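Local coordinates for protein putative epimerase (Burkholderia cenocepacia, PDB 4LW8) that probably acts as an NAD(P)-dependent sugar-nucleotide epimerase or dehydratase in the biosynthesis of the lipopolysaccharide O-antigen, at residues Ala76-Ala79 against Ala80-Ala84; Pro103-Thr106 against Tyr107-Asn110; Asn158-Ala161 against Val162-Ala166. All coordinates share one frame; numbering follows the deposited sequence. Where two conformers were deposited one is given.

Interaction 1: residues Ala76-Ala79 against Ala80-Ala84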
loop_
_atom_site.group_PDB
_atom_site.type_symbol
_atom_site.label_atom_id
_atom_site.label_comp_id
_atom_site.label_asym_id
_atom_site.label_seq_id
_atom_site.Cartn_x
_atom_site.Cartn_y
_atom_site.Cartn_z
ATOM N N ALA A 76 0.247 3.922 -24.130
ATOM C CA ALA A 76 1.053 5.087 -24.491
ATOM C C ALA A 76 2.376 5.091 -23.718
ATOM O O ALA A 76 3.409 5.531 -24.233
ATOM C CB ALA A 76 0.295 6.377 -24.244
ATOM N N MET A 77 2.358 4.600 -22.485
ATOM C CA MET A 77 3.595 4.489 -21.722
ATOM C C MET A 77 4.540 3.450 -22.350
ATOM O O MET A 77 5.752 3.662 -22.424
ATOM C CB MET A 77 3.309 4.134 -20.268
ATOM C CG MET A 77 4.563 4.021 -19.418
ATOM S SD MET A 77 5.507 5.554 -19.337
ATOM C CE MET A 77 4.295 6.626 -18.572
ATOM N N ARG A 78 3.987 2.334 -22.809
ATOM C CA ARG A 78 4.809 1.302 -23.439
ATOM C C ARG A 78 5.489 1.864 -24.704
ATOM O O ARG A 78 6.698 1.710 -24.895
ATOM C CB ARG A 78 3.968 0.075 -23.771
ATOM C CG ARG A 78 4.774 -1.114 -24.307
ATOM C CD ARG A 78 3.953 -2.000 -25.253
ATOM N NE ARG A 78 3.456 -1.247 -26.408
ATOM C CZ ARG A 78 4.192 -0.915 -27.469
ATOM N NH1 ARG A 78 5.464 -1.289 -27.548
ATOM N NH2 ARG A 78 3.653 -0.213 -28.462
ATOM N N ALA A 79 4.706 2.537 -25.546
ATOM C CA ALA A 79 5.212 3.121 -26.790
ATOM C C ALA A 79 6.246 4.219 -26.544
ATOM O O ALA A 79 7.239 4.312 -27.272
ATOM C CB ALA A 79 4.064 3.658 -27.627
ATOM N N ALA A 80 6.020 5.051 -25.530
ATOM C CA ALA A 80 6.999 6.077 -25.167
ATOM C C ALA A 80 8.334 5.460 -24.717
ATOM O O ALA A 80 9.404 5.918 -25.107
ATOM C CB ALA A 80 6.448 6.988 -24.065
ATOM N N ALA A 81 8.265 4.427 -23.884
ATOM C CA ALA A 81 9.470 3.774 -23.385
ATOM C C ALA A 81 10.247 3.111 -24.505
ATOM O O ALA A 81 11.482 3.177 -24.548
ATOM C CB ALA A 81 9.113 2.739 -22.338
ATOM N N ALA A 82 9.524 2.447 -25.398
ATOM C CA ALA A 82 10.168 1.715 -26.486
ATOM C C ALA A 82 10.872 2.674 -27.463
ATOM O O ALA A 82 11.863 2.317 -28.089
ATOM C CB ALA A 82 9.153 0.834 -27.212
ATOM N N ASP A 83 10.343 3.883 -27.575
ATOM C CA ASP A 83 10.917 4.939 -28.411
ATOM C C ASP A 83 12.124 5.555 -27.694
ATOM O O ASP A 83 13.181 5.747 -28.288
ATOM C CB ASP A 83 9.850 6.007 -28.698
ATOM C CG ASP A 83 10.272 7.029 -29.772
ATOM O OD1 ASP A 83 11.149 6.740 -30.605
ATOM O OD2 ASP A 83 9.705 8.137 -29.769
ATOM N N ALA A 84 11.945 5.869 -26.411
ATOM C CA ALA A 84 12.990 6.496 -25.611
ATOM C C ALA A 84 14.185 5.560 -25.363
ATOM O O ALA A 84 15.323 6.009 -25.329
ATOM C CB ALA A 84 12.406 6.988 -24.276
#
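Ala80 packs closely against the previous helical turn: its N donates to Ala76 O at 3.0 Å, and its CB lies 3.4 Å from that same oxygen. One residue on, Ala81 N reaches Met77 O, also at 3.0 Å, while Ala81 CB rests beside Met77 O and Arg78 O of the preceding turn. Methyl groups suit this buried side because the helix can come close to its neighbours. Ala81 meets Ala120 of helix 103-122, Ala80 lies on Val69, and the longer, flexible Met77 fills in between Val69, Leu71, Leu117 and Ala120. These turns belong to helix 74-84 of the Rossmann fold, the link between parallel strands 65-68 and 88-91, which crosses over from one half of the sheet to the other. The outer side is looser. Arg78 NH1 stops 4.3 Å from Ala82 CB, and its guanidinium meets that methyl obliquely; charge is balanced a turn earlier, where NH2 forms a salt bridge with Glu75. The backbone bond from Asp83 N to Ala79 O is the most bent of the four between the segments, with an N-H...O angle of 143°. Asp83 CG stands anti to its own N (chi1 -170°), taking the carboxylate away from Ala79.

Interaction 2: residues Pro103-Thr106 against Tyr107-Asn110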
loop_
_atom_site.group_PDB
_atom_site.type_symbol
_atom_site.label_atom_id
_atom_site.label_comp_id
_atom_site.label_asym_id
_atom_site.label_seq_id
_atom_site.Cartn_x
_atom_site.Cartn_y
_atom_site.Cartn_z
ATOM N N PRO A 103 -9.108 10.752 -3.421
ATOM C CA PRO A 103 -8.183 9.718 -2.949
ATOM C C PRO A 103 -7.959 8.672 -4.038
ATOM O O PRO A 103 -6.835 8.205 -4.225
ATOM C CB PRO A 103 -8.904 9.103 -1.736
ATOM C CG PRO A 103 -9.938 10.111 -1.339
ATOM C CD PRO A 103 -10.321 10.854 -2.587
ATOM N N SER A 104 -9.023 8.346 -4.768
ATOM C CA SER A 104 -8.958 7.315 -5.792
ATOM C C SER A 104 -7.923 7.606 -6.889
ATOM O O SER A 104 -7.272 6.685 -7.386
ATOM C CB SER A 104 -10.334 7.119 -6.420
ATOM O OG SER A 104 -10.644 8.215 -7.247
ATOM N N GLN A 105 -7.780 8.870 -7.277
ATOM C CA GLN A 105 -6.809 9.236 -8.298
ATOM C C GLN A 105 -5.375 9.195 -7.772
ATOM O O GLN A 105 -4.436 8.827 -8.496
ATOM C CB GLN A 105 -7.127 10.624 -8.865
ATOM C CG GLN A 105 -8.084 10.571 -10.046
ATOM C CD GLN A 105 -7.530 9.730 -11.203
ATOM O OE1 GLN A 105 -7.842 8.537 -11.329
ATOM N NE2 GLN A 105 -6.702 10.352 -12.052
ATOM N N THR A 106 -5.226 9.551 -6.503
ATOM C CA THR A 106 -3.955 9.487 -5.808
ATOM C C THR A 106 -3.434 8.056 -5.760
ATOM O O THR A 106 -2.275 7.805 -6.091
ATOM C CB THR A 106 -4.082 10.029 -4.371
ATOM O OG1 THR A 106 -4.398 11.424 -4.425
ATOM C CG2 THR A 106 -2.778 9.835 -3.602
ATOM N N TYR A 107 -4.292 7.114 -5.368
ATOM C CA TYR A 107 -3.876 5.707 -5.368
ATOM C C TYR A 107 -3.630 5.176 -6.791
ATOM O O TYR A 107 -2.613 4.526 -7.046
ATOM C CB TYR A 107 -4.910 4.846 -4.632
ATOM C CG TYR A 107 -4.876 5.069 -3.135
ATOM C CD1 TYR A 107 -3.782 4.644 -2.376
ATOM C CD2 TYR A 107 -5.921 5.714 -2.477
ATOM C CE1 TYR A 107 -3.742 4.830 -0.991
ATOM C CE2 TYR A 107 -5.890 5.916 -1.092
ATOM C CZ TYR A 107 -4.798 5.465 -0.362
ATOM O OH TYR A 107 -4.765 5.658 0.988
ATOM N N ALA A 108 -4.531 5.487 -7.720
ATOM C CA ALA A 108 -4.379 5.045 -9.111
ATOM C C ALA A 108 -3.079 5.567 -9.750
ATOM O O ALA A 108 -2.255 4.774 -10.227
ATOM C CB ALA A 108 -5.590 5.480 -9.948
ATOM N N VAL A 109 -2.884 6.883 -9.731
ATOM C CA VAL A 109 -1.701 7.481 -10.345
ATOM C C VAL A 109 -0.405 6.960 -9.675
ATOM O O VAL A 109 0.527 6.542 -10.363
ATOM C CB VAL A 109 -1.732 9.017 -10.271
ATOM C CG1 VAL A 109 -0.391 9.591 -10.691
ATOM C CG2 VAL A 109 -2.859 9.587 -11.149
ATOM N N ASN A 110 -0.343 6.957 -8.345
ATOM C CA ASN A 110 0.910 6.584 -7.688
ATOM C C ASN A 110 1.220 5.083 -7.666
ATOM O O ASN A 110 2.397 4.709 -7.647
ATOM C CB ASN A 110 0.953 7.154 -6.266
ATOM C CG ASN A 110 0.901 8.679 -6.274
ATOM O OD1 ASN A 110 1.201 9.294 -7.288
ATOM N ND2 ASN A 110 0.511 9.289 -5.155
#
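Tyr107 and Pro103 open helix 103-122 with a nearly straight bond, Tyr107 N to Pro103 O at 3.0 Å with an N-H...O angle of 166°. Proline suits this place, since in the first turn a helix needs no N-H from it, yet its carbonyl still accepts. Three further i to i+4 backbone bonds follow: Ala108 to Ser104, Val109 to Gln105 and Asn110 to Thr106. Of these, Val109 N to Gln105 O is the shortest at 2.8 Å, and a wider pi-type turn takes in residues 108-110.

The side chains add van der Waals contacts. With chi1 at -72°, Tyr107 CG sits beside its own N, and the ring swings back over the first turn: CD2 comes within 3.2 Å of Pro103 O, whereas the one apolar pair, Tyr107 CE2 and Pro103 CB, is 4.4 Å apart. On the exposed flank Gln105 bends at chi2, its NE2 4.0 Å from Val109 CG2, the two side chains crossing at a slant. The Thr106 methyl packs alongside the amide of Asn110, CG2 3.7 Å from ND2. Pro103, Ser104 and Tyr107 also pack on Arg115, Val112 and Ala170 of the second subunit.

The Asn110 amide spends its hydrogen bonds beyond the helix: ND2 donates to Ser163 OG, and OD1 accepts from Arg95 N. Both ends are thus held, which fixes the flip of the amide and suits asparagine to a buried site between a loop and a helix. Tyr107 OH is hydrogen-bonded to Asp159 OD1, and its ring lies on Val162 and Ser163.

Val109 and Gln105 lean on the loop residues Leu71 and Leu72. Helix 103-122 is the Rossmann-fold connection between parallel strands 88-91 and 130-134, and it lies beside helix 159-172.

Interaction 3: residues Asn158-Ala161 against Val162-Ala166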
loop_
_atom_site.group_PDB
_atom_site.type_symbol
_atom_site.label_atom_id
_atom_site.label_comp_id
_atom_site.label_asym_id
_atom_site.label_seq_id
_atom_site.Cartn_x
_atom_site.Cartn_y
_atom_site.Cartn_z
ATOM N N ASN A 158 -1.418 10.075 5.774
ATOM C CA ASN A 158 -2.496 10.472 4.866
ATOM C C ASN A 158 -2.488 9.575 3.632
ATOM O O ASN A 158 -1.563 8.773 3.460
ATOM C CB ASN A 158 -2.374 11.957 4.491
ATOM C CG ASN A 158 -1.015 12.306 3.891
ATOM O OD1 ASN A 158 -0.485 11.601 3.031
ATOM N ND2 ASN A 158 -0.435 13.390 4.372
ATOM N N ASP A 159 -3.523 9.675 2.797
ATOM C CA ASP A 159 -3.648 8.783 1.641
ATOM C C ASP A 159 -2.486 8.933 0.680
ATOM O O ASP A 159 -2.022 7.954 0.100
ATOM C CB ASP A 159 -4.970 9.025 0.900
ATOM C CG ASP A 159 -6.165 8.545 1.692
ATOM O OD1 ASP A 159 -6.261 7.332 1.980
ATOM O OD2 ASP A 159 -7.005 9.368 2.057
ATOM N N TYR A 160 -2.013 10.158 0.508
ATOM C CA TYR A 160 -0.856 10.388 -0.351
ATOM C C TYR A 160 0.347 9.566 0.151
ATOM O O TYR A 160 1.006 8.862 -0.623
ATOM C CB TYR A 160 -0.501 11.883 -0.405
ATOM C CG TYR A 160 0.773 12.162 -1.190
ATOM C CD1 TYR A 160 0.843 11.922 -2.559
ATOM C CD2 TYR A 160 1.909 12.646 -0.562
ATOM C CE1 TYR A 160 2.017 12.168 -3.282
ATOM C CE2 TYR A 160 3.086 12.892 -1.274
ATOM C CZ TYR A 160 3.130 12.652 -2.630
ATOM O OH TYR A 160 4.287 12.901 -3.333
ATOM N N ALA A 161 0.628 9.638 1.455
ATOM C CA ALA A 161 1.776 8.908 2.017
ATOM C C ALA A 161 1.581 7.385 1.912
ATOM O O ALA A 161 2.533 6.645 1.646
ATOM C CB ALA A 161 2.016 9.334 3.473
ATOM N N VAL A 162 0.349 6.921 2.122
ATOM C CA VAL A 162 0.016 5.504 1.964
ATOM C C VAL A 162 0.262 5.055 0.521
ATOM O O VAL A 162 0.827 3.979 0.276
ATOM C CB VAL A 162 -1.449 5.208 2.346
ATOM C CG1 VAL A 162 -1.810 3.737 2.005
ATOM C CG2 VAL A 162 -1.697 5.498 3.842
ATOM N N SER A 163 -0.148 5.883 -0.436
ATOM C CA SER A 163 -0.012 5.522 -1.853
ATOM C C SER A 163 1.460 5.433 -2.243
ATOM O O SER A 163 1.830 4.597 -3.071
ATOM C CB SER A 163 -0.773 6.517 -2.764
ATOM O OG SER A 163 -0.060 7.729 -3.007
ATOM N N LYS A 164 2.303 6.273 -1.640
ATOM C CA LYS A 164 3.751 6.216 -1.904
ATOM C C LYS A 164 4.365 4.930 -1.353
ATOM O O LYS A 164 5.192 4.287 -2.011
ATOM C CB LYS A 164 4.464 7.434 -1.305
ATOM C CG LYS A 164 4.297 8.727 -2.115
ATOM C CD LYS A 164 4.978 8.584 -3.482
ATOM C CE LYS A 164 5.209 9.918 -4.151
ATOM N NZ LYS A 164 5.862 9.714 -5.479
ATOM N N LEU A 165 3.953 4.550 -0.150
ATOM C CA LEU A 165 4.406 3.304 0.448
ATOM C C LEU A 165 3.941 2.112 -0.386
ATOM O O LEU A 165 4.703 1.173 -0.637
ATOM C CB LEU A 165 3.883 3.170 1.885
ATOM C CG LEU A 165 4.378 1.950 2.646
ATOM C CD1 LEU A 165 5.898 2.019 2.737
ATOM C CD2 LEU A 165 3.735 1.843 4.060
ATOM N N ALA A 166 2.686 2.162 -0.821
ATOM C CA ALA A 166 2.119 1.093 -1.629
ATOM C C ALA A 166 2.874 0.999 -2.951
ATOM O O ALA A 166 3.120 -0.094 -3.457
ATOM C CB ALA A 166 0.634 1.330 -1.863
#
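Tyr160 and Lys164 lie side by side one helical turn apart. With CG anti to the backbone N (chi1 175°), the tyrosine ring stands alongside the lysine chain: Lys164 CG sits 4.1 Å above one face, offset toward the rim, and Lys164 CE reaches within 3.2 Å of Tyr160 OH. The lysine bends at chi2 (-65°) and then runs extended past the phenol, where NZ is hydrogen-bonded to Ala134 O. This spacing is the Tyr-x-x-x-Lys signature of the short-chain dehydrogenase/reductase superfamily, in which the pair typically serves catalysis and cofactor binding, probably here too. Ser163 takes chi1 80°, which turns OG back to donate to Tyr160 O at 2.8 Å; OG is also hydrogen-bonded to Asn110 ND2 of helix 103-122. Lys164 N approaches Tyr160 O from the same face at 3.1 Å, gripping it twice. Asn158 is the N-cap: its OD1 accepts from Ala161 N at 2.8 Å, the donor nearly in line with the side-chain C=O, and asparagine suits because its short side chain brings an acceptor back to a first-turn N-H. Asp159 is shared between Tyr107 OH, at OD1, and Arg115 of the second subunit, at OD2. Val162 and Ala166 pack on Ala166 of that chain.

How the interactions relate
Following the chain, the three contacts come in series: none nests in or crosses another, and each joins consecutive turns of one helix without closing a long loop. Interaction 1 lies on the link between strands 65-68 and 88-91. Interaction 2 starts the helix between strands 88-91 and 130-134, and interaction 3 the one preceding strand 180-189. Interaction 1 stands apart, its nearest atoms about 9 Å from interaction 2, though its helix packs against a later part of helix 103-122. Interactions 2 and 3, their centres 9 Å apart, touch directly and both face the second subunit, so the helices of both contacts lie side by side in the subunit interface, one carrying the Tyr-x-x-x-Lys pair.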